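Local atomic coordinates of Na Glutathione S-transferase 2 (Necator americanus, PDB entry 2ON5), a protein that binds glutathione as a homodimeric glutathione S-transferase of a human hookworm and probably conjugates it to electrophilic compounds. Residues 95-106 / 163-174; 145-153 / 184-192. One frame throughout, in Å; residues are numbered along the deposited sequence.

Interaction 1: 95-106 / 163-174; sequences YKDYINEIRPYL and HTSGIAAKFPSI. With GSH (glutathione), chain B; EDO (1,2-ethanediol), chain P; EDO (1,2-ethanediol), chain L.
His163, near the end of helix 155-168, pushes its imidazole among four side chains of segment 95-106. The edge of Tyr98 is turned to the face of His163 in an offset edge-to-face pair, ring planes at 83° and ring centroids 5.0 Å apart. Both rings stand anti to their own backbone N (chi1 161° for Tyr98, 173° for His163), which sends the two side chains head-on into the space between the segments. The hydroxyl end of Tyr98 is modelled too close to His163, however, and the fine detail there is doubtful. Ile99 adds a CH-pi contact, its CD1 lying off-centre over the imidazole, 4.2 Å from the centroid of the His163 ring. Ile102 CD1 comes within 3.5 Å of His163 NE2, while Tyr95 brings the edge of its ring, near its own plane, to His163 CB.

One turn after His163, Ile167 meets Tyr105 in a mainly apolar group. Tyr105 CE2 lies 3.6 Å from Ile167 CD1, and Leu106 CD2 touches the same methyl more loosely. The phenol oxygen of Tyr105 sits in the plane of the Phe171 ring at its edge, 3.3 Å from Phe171 CD1, and the Phe171 ring is itself stacked with Phe121 of helix 117-143.

Polar bonds lead outward to small molecules. Tyr105 OH shares a hydrogen bond of 2.9 Å with O1 of a 1,2-ethanediol, probably from the crystallisation liquor. Asp97 OD1 accepts from glutathione N1 at 2.9 Å; the same ligand is also held by Ser64, Ile51, Trp39 and Gln50 of the second subunit. The arrangement belongs to the all-helical C-terminal domain of a glutathione S-transferase, where one helix packs inward through aromatic residues and contributes an acid to a glutathione site completed across the dimer.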
loop_
_atom_site.group_PDB
_atom_site.type_symbol
_atom_site.label_atom_id
_atom_site.label_comp_id
_atom_site.label_asym_id
_atom_site.label_seq_id
_atom_site.Cartn_x
_atom_site.Cartn_y
_atom_site.Cartn_z
ATOM N N TYR A 95 7.856 -2.926 -2.591
ATOM C CA TYR A 95 7.466 -3.499 -3.904
ATOM C C TYR A 95 6.404 -2.656 -4.656
ATOM O O TYR A 95 6.520 -2.430 -5.868
ATOM C CB TYR A 95 6.944 -4.919 -3.697
ATOM C CG TYR A 95 6.395 -5.541 -4.984
ATOM C CD1 TYR A 95 7.263 -6.027 -5.963
ATOM C CD2 TYR A 95 5.015 -5.622 -5.206
ATOM C CE1 TYR A 95 6.745 -6.615 -7.173
ATOM C CE2 TYR A 95 4.478 -6.195 -6.403
ATOM C CZ TYR A 95 5.354 -6.679 -7.369
ATOM O OH TYR A 95 4.873 -7.222 -8.539
ATOM N N LYS A 96 5.354 -2.235 -3.947
ATOM C CA LYS A 96 4.303 -1.400 -4.513
ATOM C C LYS A 96 4.874 -0.061 -5.004
ATOM O O LYS A 96 4.508 0.389 -6.102
ATOM C CB LYS A 96 3.177 -1.140 -3.509
ATOM C CG LYS A 96 2.047 -0.297 -4.077
ATOM C CD LYS A 96 0.912 -0.150 -3.076
ATOM C CE LYS A 96 -0.414 -0.277 -3.781
ATOM N NZ LYS A 96 -1.445 -0.685 -2.804
ATOM N N ASP A 97 5.756 0.557 -4.205
ATOM C CA ASP A 97 6.478 1.786 -4.642
ATOM C C ASP A 97 7.259 1.566 -5.947
ATOM O O ASP A 97 7.228 2.405 -6.858
ATOM C CB ASP A 97 7.462 2.274 -3.546
ATOM C CG ASP A 97 6.761 2.931 -2.346
ATOM O OD1 ASP A 97 7.450 3.219 -1.335
ATOM O OD2 ASP A 97 5.532 3.157 -2.404
ATOM N N TYR A 98 7.994 0.459 -6.018
ATOM C CA TYR A 98 8.769 0.098 -7.230
ATOM C C TYR A 98 7.870 -0.094 -8.445
ATOM O O TYR A 98 8.149 0.439 -9.536
ATOM C CB TYR A 98 9.584 -1.172 -6.955
ATOM C CG TYR A 98 10.080 -1.925 -8.190
ATOM C CD1 TYR A 98 11.174 -1.459 -8.925
ATOM C CD2 TYR A 98 9.467 -3.115 -8.593
ATOM C CE1 TYR A 98 11.642 -2.155 -10.055
ATOM C CE2 TYR A 98 9.928 -3.824 -9.702
ATOM C CZ TYR A 98 11.013 -3.334 -10.435
ATOM O OH TYR A 98 11.471 -4.024 -11.550
ATOM N N ILE A 99 6.790 -0.845 -8.266
ATOM C CA ILE A 99 5.814 -1.030 -9.326
ATOM C C ILE A 99 5.199 0.290 -9.824
ATOM O O ILE A 99 4.949 0.465 -11.025
ATOM C CB ILE A 99 4.717 -2.031 -8.895
ATOM C CG1 ILE A 99 5.324 -3.443 -8.682
ATOM C CG2 ILE A 99 3.521 -2.023 -9.903
ATOM C CD1 ILE A 99 5.954 -4.086 -9.910
ATOM N N ASN A 100 4.945 1.210 -8.896
ATOM C CA ASN A 100 4.481 2.522 -9.268
ATOM C C ASN A 100 5.521 3.243 -10.144
ATOM O O ASN A 100 5.173 3.851 -11.174
ATOM C CB ASN A 100 4.146 3.351 -8.036
ATOM C CG ASN A 100 3.542 4.686 -8.402
ATOM O OD1 ASN A 100 2.413 4.748 -8.905
ATOM N ND2 ASN A 100 4.301 5.771 -8.178
ATOM N N GLU A 101 6.784 3.136 -9.747
ATOM C CA GLU A 101 7.898 3.691 -10.504
ATOM C C GLU A 101 7.943 3.166 -11.941
ATOM O O GLU A 101 8.164 3.938 -12.877
ATOM C CB GLU A 101 9.217 3.410 -9.789
ATOM C CG GLU A 101 10.434 4.067 -10.414
ATOM C CD GLU A 101 11.638 4.110 -9.471
ATOM O OE1 GLU A 101 12.671 4.694 -9.859
ATOM O OE2 GLU A 101 11.566 3.552 -8.349
ATOM N N ILE A 102 7.733 1.866 -12.120
ATOM C CA ILE A 102 7.789 1.255 -13.468
ATOM C C ILE A 102 6.434 1.129 -14.198
ATOM O O ILE A 102 6.348 0.488 -15.272
ATOM C CB ILE A 102 8.551 -0.099 -13.440
ATOM C CG1 ILE A 102 7.781 -1.146 -12.612
ATOM C CG2 ILE A 102 10.000 0.110 -12.924
ATOM C CD1 ILE A 102 8.169 -2.596 -12.885
ATOM N N ARG A 103 5.391 1.756 -13.642
ATOM C CA ARG A 103 4.048 1.731 -14.259
ATOM C C ARG A 103 4.000 2.030 -15.783
ATOM O O ARG A 103 3.281 1.349 -16.509
ATOM C CB ARG A 103 3.060 2.636 -13.522
ATOM C CG ARG A 103 1.639 2.532 -14.097
ATOM C CD ARG A 103 0.635 3.542 -13.490
ATOM N NE ARG A 103 0.855 3.835 -12.075
ATOM C CZ ARG A 103 0.436 3.086 -11.051
ATOM N NH1 ARG A 103 -0.213 1.941 -11.261
ATOM N NH2 ARG A 103 0.681 3.481 -9.802
ATOM N N PRO A 104 4.755 3.042 -16.256
ATOM C CA PRO A 104 4.786 3.296 -17.718
ATOM C C PRO A 104 5.225 2.082 -18.540
ATOM O O PRO A 104 4.689 1.845 -19.640
ATOM C CB PRO A 104 5.802 4.446 -17.850
ATOM C CG PRO A 104 5.742 5.142 -16.537
ATOM C CD PRO A 104 5.570 4.031 -15.528
ATOM N N TYR A 105 6.185 1.313 -18.016
ATOM C CA TYR A 105 6.626 0.085 -18.673
ATOM C C TYR A 105 5.519 -0.986 -18.668
ATOM O O TYR A 105 5.211 -1.621 -19.691
ATOM C CB TYR A 105 7.929 -0.436 -18.005
ATOM C CG TYR A 105 8.300 -1.815 -18.459
ATOM C CD1 TYR A 105 9.052 -1.998 -19.619
ATOM C CD2 TYR A 105 7.861 -2.948 -17.756
ATOM C CE1 TYR A 105 9.365 -3.276 -20.078
ATOM C CE2 TYR A 105 8.168 -4.238 -18.199
ATOM C CZ TYR A 105 8.936 -4.386 -19.372
ATOM O OH TYR A 105 9.249 -5.637 -19.838
ATOM N N LEU A 106 4.917 -1.190 -17.499
ATOM C CA LEU A 106 3.900 -2.215 -17.353
ATOM C C LEU A 106 2.669 -1.933 -18.242
ATOM O O LEU A 106 2.115 -2.847 -18.857
ATOM C CB LEU A 106 3.503 -2.373 -15.876
ATOM C CG LEU A 106 4.674 -2.719 -14.955
ATOM C CD1 LEU A 106 4.323 -2.498 -13.454
ATOM C CD2 LEU A 106 5.143 -4.162 -15.213
ATOM N N HIS A 163 6.852 -11.092 -10.211
ATOM C CA HIS A 163 7.313 -9.959 -10.991
ATOM C C HIS A 163 8.594 -10.277 -11.732
ATOM O O HIS A 163 8.665 -10.119 -12.969
ATOM C CB HIS A 163 7.563 -8.713 -10.109
ATOM C CG HIS A 163 8.196 -7.596 -10.876
ATOM N ND1 HIS A 163 9.519 -7.231 -10.722
ATOM C CD2 HIS A 163 7.702 -6.820 -11.868
ATOM C CE1 HIS A 163 9.802 -6.256 -11.572
ATOM N NE2 HIS A 163 8.719 -5.997 -12.285
ATOM N N THR A 164 9.632 -10.678 -10.993
ATOM C CA THR A 164 10.936 -10.828 -11.639
ATOM C C THR A 164 10.923 -11.901 -12.728
ATOM O O THR A 164 11.466 -11.685 -13.826
ATOM C CB THR A 164 12.082 -11.085 -10.654
ATOM O OG1 THR A 164 11.900 -12.347 -9.996
ATOM C CG2 THR A 164 12.177 -9.965 -9.617
ATOM N N SER A 165 10.277 -13.028 -12.436
ATOM C CA SER A 165 10.210 -14.132 -13.399
ATOM C C SER A 165 9.417 -13.727 -14.637
ATOM O O SER A 165 9.765 -14.101 -15.780
ATOM C CB SER A 165 9.612 -15.392 -12.760
ATOM O OG SER A 165 8.232 -15.219 -12.479
ATOM N N GLY A 166 8.360 -12.954 -14.409
ATOM C CA GLY A 166 7.497 -12.444 -15.478
ATOM C C GLY A 166 8.248 -11.544 -16.440
ATOM O O GLY A 166 8.148 -11.723 -17.653
ATOM N N ILE A 167 8.983 -10.569 -15.910
ATOM C CA ILE A 167 9.846 -9.706 -16.765
ATOM C C ILE A 167 10.965 -10.494 -17.452
ATOM O O ILE A 167 11.306 -10.253 -18.649
ATOM C CB ILE A 167 10.524 -8.607 -15.948
ATOM C CG1 ILE A 167 9.500 -7.808 -15.126
ATOM C CG2 ILE A 167 11.411 -7.700 -16.858
ATOM C CD1 ILE A 167 8.475 -7.087 -15.978
ATOM N N ALA A 168 11.561 -11.413 -16.691
ATOM C CA ALA A 168 12.733 -12.157 -17.190
ATOM C C ALA A 168 12.365 -13.030 -18.399
ATOM O O ALA A 168 13.230 -13.331 -19.236
ATOM C CB ALA A 168 13.371 -12.993 -16.101
ATOM N N ALA A 169 11.089 -13.404 -18.501
ATOM C CA ALA A 169 10.589 -14.143 -19.673
ATOM C C ALA A 169 10.841 -13.394 -20.995
ATOM O O ALA A 169 11.146 -14.004 -22.029
ATOM C CB ALA A 169 9.109 -14.493 -19.509
ATOM N N LYS A 170 10.737 -12.073 -20.938
ATOM C CA LYS A 170 10.955 -11.185 -22.085
ATOM C C LYS A 170 12.387 -10.602 -22.071
ATOM O O LYS A 170 13.103 -10.620 -23.107
ATOM C CB LYS A 170 9.897 -10.078 -22.041
ATOM C CG LYS A 170 9.728 -9.244 -23.310
ATOM C CD LYS A 170 8.625 -8.195 -23.094
ATOM C CE LYS A 170 8.360 -7.335 -24.347
ATOM N NZ LYS A 170 7.789 -8.167 -25.460
ATOM N N PHE A 171 12.812 -10.093 -20.911
ATOM C CA PHE A 171 14.102 -9.410 -20.764
ATOM C C PHE A 171 14.926 -10.057 -19.615
ATOM O O PHE A 171 14.915 -9.567 -18.475
ATOM C CB PHE A 171 13.929 -7.892 -20.531
ATOM C CG PHE A 171 13.186 -7.175 -21.638
ATOM C CD1 PHE A 171 11.922 -6.653 -21.419
ATOM C CD2 PHE A 171 13.754 -7.041 -22.910
ATOM C CE1 PHE A 171 11.222 -5.989 -22.464
ATOM C CE2 PHE A 171 13.073 -6.383 -23.949
ATOM C CZ PHE A 171 11.807 -5.868 -23.728
ATOM N N PRO A 172 15.600 -11.180 -19.908
ATOM C CA PRO A 172 16.363 -11.943 -18.894
ATOM C C PRO A 172 17.475 -11.190 -18.179
ATOM O O PRO A 172 17.916 -11.627 -17.106
ATOM C CB PRO A 172 16.943 -13.117 -19.691
ATOM C CG PRO A 172 16.838 -12.736 -21.093
ATOM C CD PRO A 172 15.610 -11.881 -21.207
ATOM N N SER A 173 17.902 -10.058 -18.736
ATOM C CA SER A 173 18.962 -9.279 -18.121
ATOM C C SER A 173 18.492 -8.532 -16.873
ATOM O O SER A 173 19.285 -7.885 -16.199
ATOM C CB SER A 173 19.579 -8.297 -19.117
ATOM O OG SER A 173 18.687 -7.240 -19.430
ATOM N N ILE A 174 17.203 -8.615 -16.560
ATOM C CA ILE A 174 16.723 -7.999 -15.312
ATOM C C ILE A 174 17.537 -8.521 -14.107
ATOM O O ILE A 174 17.755 -7.810 -13.128
ATOM C CB ILE A 174 15.199 -8.205 -15.107
ATOM C CG1 ILE A 174 14.715 -7.344 -13.915
ATOM C CG2 ILE A 174 14.835 -9.703 -14.984
ATOM C CD1 ILE A 174 13.248 -7.539 -13.570
HETATM N N1 GSH B . 5.608 4.388 0.598
HETATM C CA1 GSH B . 6.017 5.574 1.380
HETATM C C1 GSH B . 5.588 5.369 2.828
HETATM O O11 GSH B . 6.318 5.400 3.842
HETATM O O12 GSH B . 4.384 5.173 2.996
HETATM C CB1 GSH B . 7.481 5.966 1.088
HETATM C CG1 GSH B . 8.202 6.804 2.143
HETATM C CD1 GSH B . 8.640 8.162 1.603
HETATM O OE1 GSH B . 8.325 8.594 0.294
HETATM N N2 GSH B . 9.333 8.923 2.453
HETATM C CA2 GSH B . 9.835 10.245 2.118
HETATM C C2 GSH B . 11.340 10.339 2.128
HETATM O O2 GSH B . 12.082 9.497 2.953
HETATM C CB2 GSH B . 9.254 11.196 3.141
HETATM S SG2 GSH B . 7.563 11.671 2.730
HETATM N N3 GSH B . 11.932 11.244 1.333
HETATM C CA3 GSH B . 13.342 11.573 1.447
HETATM C C3 GSH B . 14.269 10.698 0.627
HETATM O O31 GSH B . 15.516 10.869 0.686
HETATM O O32 GSH B . 13.827 9.799 -0.121
HETATM C C1 EDO P . 1.685 -5.465 -8.951
HETATM O O1 EDO P . 2.773 -6.327 -9.230
HETATM C C2 EDO P . 1.548 -5.315 -7.442
HETATM O O2 EDO P . 1.757 -3.955 -7.136
HETATM C C1 EDO L . 7.373 -9.011 -19.431
HETATM O O1 EDO L . 7.200 -7.605 -19.165
HETATM C C2 EDO L . 6.088 -9.760 -19.747
HETATM O O2 EDO L . 4.965 -9.381 -18.911
#

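Interaction 2: 145-153 / 184-192; sequences SGYLVGDSV and HAEKVRSIP
Tyr147 lays its ring beneath the aliphatic end of Lys187, joining the loop between helices 117-143 and 155-168 to helix 179-189 in the all-helical C-terminal domain of the glutathione S-transferase fold. This CH-pi contact places Lys187 CE over the face, 3.9 Å from the centroid of the Tyr147 ring, with the lysine chain running athwart the tyrosine. The opposite face of the ring is covered by the loop's own backbone, with Val153 N above its centre.

Apolar contacts continue along the helix and into the turn that follows it. Val188 CG2 meets the edge of the Tyr147 ring, and the methyl ends of Val153 and Ile191 face one another, with Ile191 CD1 3.8 Å from Val153 CB.

Polar bonds fix the loop and tie it to the helix. Ser145 OG accepts from Tyr147 N, an ST turn, and donates to Gly150 O at 2.6 Å in the carbonyl plane, bridging the two ends of the bend. With its ring anti to the backbone N (chi1 169°), His184 extends toward this bend. Leu148 CG lies against its imidazole carbon, 3.8 Å from His184 CE1, and His184 ND1 gives Gly146 O a weak hydrogen bond of 3.3 Å, nearly straight at 162°.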
loop_
_atom_site.group_PDB
_atom_site.type_symbol
_atom_site.label_atom_id
_atom_site.label_comp_id
_atom_site.label_asym_id
_atom_site.label_seq_id
_atom_site.Cartn_x
_atom_site.Cartn_y
_atom_site.Cartn_z
ATOM N N SER A 145 17.365 -17.254 4.912
ATOM C CA SER A 145 16.471 -18.385 4.671
ATOM C C SER A 145 16.189 -18.582 3.190
ATOM O O SER A 145 15.685 -19.633 2.777
ATOM C CB SER A 145 15.157 -18.146 5.383
ATOM O OG SER A 145 14.380 -17.174 4.677
ATOM N N GLY A 146 16.480 -17.563 2.394
ATOM C CA GLY A 146 16.157 -17.632 0.974
ATOM C C GLY A 146 14.853 -16.921 0.704
ATOM O O GLY A 146 14.535 -16.654 -0.449
ATOM N N TYR A 147 14.111 -16.595 1.773
ATOM C CA TYR A 147 12.883 -15.800 1.669
ATOM C C TYR A 147 13.102 -14.388 2.216
ATOM O O TYR A 147 14.041 -14.132 2.995
ATOM C CB TYR A 147 11.694 -16.478 2.381
ATOM C CG TYR A 147 11.366 -17.879 1.893
ATOM C CD1 TYR A 147 11.603 -18.990 2.703
ATOM C CD2 TYR A 147 10.837 -18.092 0.625
ATOM C CE1 TYR A 147 11.317 -20.277 2.268
ATOM C CE2 TYR A 147 10.544 -19.364 0.175
ATOM C CZ TYR A 147 10.786 -20.458 0.991
ATOM O OH TYR A 147 10.482 -21.743 0.528
ATOM N N LEU A 148 12.217 -13.470 1.833
ATOM C CA LEU A 148 12.452 -12.051 2.143
ATOM C C LEU A 148 12.336 -11.769 3.645
ATOM O O LEU A 148 13.127 -11.000 4.194
ATOM C CB LEU A 148 11.522 -11.159 1.327
ATOM C CG LEU A 148 11.796 -11.205 -0.179
ATOM C CD1 LEU A 148 10.549 -10.685 -0.903
ATOM C CD2 LEU A 148 13.058 -10.373 -0.530
ATOM N N VAL A 149 11.363 -12.409 4.300
ATOM C CA VAL A 149 11.157 -12.223 5.743
ATOM C C VAL A 149 10.912 -13.584 6.392
ATOM O O VAL A 149 10.047 -14.341 5.954
ATOM C CB VAL A 149 9.974 -11.286 6.068
ATOM C CG1 VAL A 149 9.884 -11.034 7.570
ATOM C CG2 VAL A 149 10.108 -9.942 5.341
ATOM N N GLY A 150 11.678 -13.899 7.437
ATOM C CA GLY A 150 11.461 -15.159 8.147
ATOM C C GLY A 150 11.914 -16.384 7.361
ATOM O O GLY A 150 12.669 -16.272 6.372
ATOM N N ASP A 151 11.449 -17.552 7.798
ATOM C CA ASP A 151 11.980 -18.813 7.333
ATOM C C ASP A 151 11.034 -19.494 6.357
ATOM O O ASP A 151 11.371 -20.543 5.828
ATOM C CB ASP A 151 12.272 -19.752 8.527
ATOM C CG ASP A 151 13.416 -19.260 9.418
ATOM O OD1 ASP A 151 13.428 -19.624 10.615
ATOM O OD2 ASP A 151 14.308 -18.536 8.935
ATOM N N SER A 152 9.858 -18.912 6.107
ATOM C CA SER A 152 8.902 -19.548 5.205
ATOM C C SER A 152 8.288 -18.546 4.207
ATOM O O SER A 152 8.413 -17.335 4.396
ATOM C CB SER A 152 7.809 -20.264 6.014
ATOM O OG SER A 152 7.092 -19.343 6.809
ATOM N N VAL A 153 7.661 -19.067 3.147
ATOM C CA VAL A 153 7.116 -18.224 2.057
ATOM C C VAL A 153 5.998 -17.305 2.546
ATOM O O VAL A 153 5.144 -17.717 3.338
ATOM C CB VAL A 153 6.664 -19.066 0.816
ATOM C CG1 VAL A 153 5.392 -19.910 1.110
ATOM C CG2 VAL A 153 6.467 -18.158 -0.430
ATOM N N HIS A 184 16.028 -16.406 -5.586
ATOM C CA HIS A 184 14.756 -16.247 -4.887
ATOM C C HIS A 184 13.564 -16.631 -5.753
ATOM O O HIS A 184 12.696 -17.403 -5.319
ATOM C CB HIS A 184 14.629 -14.811 -4.357
ATOM C CG HIS A 184 13.259 -14.484 -3.854
ATOM N ND1 HIS A 184 12.877 -14.716 -2.550
ATOM C CD2 HIS A 184 12.166 -13.986 -4.492
ATOM C CE1 HIS A 184 11.617 -14.331 -2.393
ATOM N NE2 HIS A 184 11.168 -13.879 -3.550
ATOM N N ALA A 185 13.521 -16.129 -6.989
ATOM C CA ALA A 185 12.401 -16.471 -7.881
ATOM C C ALA A 185 12.330 -17.977 -8.084
ATOM O O ALA A 185 11.235 -18.558 -8.050
ATOM C CB ALA A 185 12.515 -15.751 -9.230
ATOM N N GLU A 186 13.487 -18.623 -8.243
ATOM C CA GLU A 186 13.483 -20.051 -8.575
ATOM C C GLU A 186 13.175 -20.921 -7.355
ATOM O O GLU A 186 12.535 -21.950 -7.503
ATOM C CB GLU A 186 14.760 -20.497 -9.293
ATOM C CG GLU A 186 14.868 -19.884 -10.701
ATOM C CD GLU A 186 16.077 -20.403 -11.489
ATOM O OE1 GLU A 186 16.152 -20.094 -12.689
ATOM O OE2 GLU A 186 16.935 -21.108 -10.914
ATOM N N LYS A 187 13.604 -20.476 -6.173
ATOM C CA LYS A 187 13.207 -21.127 -4.904
ATOM C C LYS A 187 11.685 -21.108 -4.691
ATOM O O LYS A 187 11.055 -22.161 -4.504
ATOM C CB LYS A 187 13.945 -20.502 -3.715
ATOM C CG LYS A 187 13.604 -21.151 -2.344
ATOM C CD LYS A 187 14.350 -20.466 -1.205
ATOM C CE LYS A 187 14.134 -21.195 0.120
ATOM N NZ LYS A 187 14.926 -22.431 0.106
ATOM N N VAL A 188 11.097 -19.913 -4.757
ATOM C CA VAL A 188 9.644 -19.713 -4.586
ATOM C C VAL A 188 8.835 -20.529 -5.582
ATOM O O VAL A 188 7.931 -21.264 -5.194
ATOM C CB VAL A 188 9.287 -18.189 -4.651
ATOM C CG1 VAL A 188 7.743 -17.928 -4.649
ATOM C CG2 VAL A 188 9.982 -17.428 -3.467
ATOM N N ARG A 189 9.191 -20.433 -6.857
ATOM C CA ARG A 189 8.425 -21.060 -7.940
ATOM C C ARG A 189 8.528 -22.589 -7.995
ATOM O O ARG A 189 7.742 -23.231 -8.692
ATOM C CB ARG A 189 8.780 -20.408 -9.282
ATOM C CG ARG A 189 8.199 -18.982 -9.387
ATOM C CD ARG A 189 8.919 -18.098 -10.424
ATOM N NE ARG A 189 9.026 -18.733 -11.747
ATOM C CZ ARG A 189 8.084 -18.727 -12.693
ATOM N NH1 ARG A 189 6.890 -18.152 -12.487
ATOM N NH2 ARG A 189 8.327 -19.342 -13.854
ATOM N N SER A 190 9.470 -23.158 -7.240
ATOM C CA SER A 190 9.643 -24.611 -7.162
ATOM C C SER A 190 8.836 -25.236 -6.017
ATOM O O SER A 190 8.797 -26.463 -5.892
ATOM C CB SER A 190 11.121 -24.981 -7.040
ATOM O OG SER A 190 11.658 -24.462 -5.817
ATOM N N ILE A 191 8.209 -24.413 -5.173
ATOM C CA ILE A 191 7.309 -24.955 -4.147
ATOM C C ILE A 191 6.243 -25.759 -4.910
ATOM O O ILE A 191 5.633 -25.232 -5.822
ATOM C CB ILE A 191 6.651 -23.839 -3.301
ATOM C CG1 ILE A 191 7.725 -23.072 -2.499
ATOM C CG2 ILE A 191 5.512 -24.444 -2.441
ATOM C CD1 ILE A 191 7.250 -21.744 -1.861
ATOM N N PRO A 192 6.051 -27.052 -4.564
ATOM C CA PRO A 192 5.216 -27.929 -5.403
ATOM C C PRO A 192 3.852 -27.395 -5.842
ATOM O O PRO A 192 3.581 -27.429 -7.040
ATOM C CB PRO A 192 5.096 -29.193 -4.561
ATOM C CG PRO A 192 6.418 -29.242 -3.857
ATOM C CD PRO A 192 6.620 -27.811 -3.430
#

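Both contacts lie in the helical C-terminal domain, and both are partly buried. They are joined by successive helices: interaction 1 uses the end of helix 155-168 and interaction 2 helix 179-189, and the two touch where Thr164 packs on Ala185 and Ser165 on Arg189. Interaction 1, nearer the centre of the chain, joins helices 82-101 and 103-110 to the end of helix 155-168 and the turn after it through rings and aliphatic methyls, and its first segment reaches the glutathione site and the second subunit. Interaction 2 instead secures a loop on a helix, combining a lysine-covered tyrosine with one weak histidine-to-carbonyl bond across it and serine bonds that shape the loop itself, and no other chain of the assembly touches its segments.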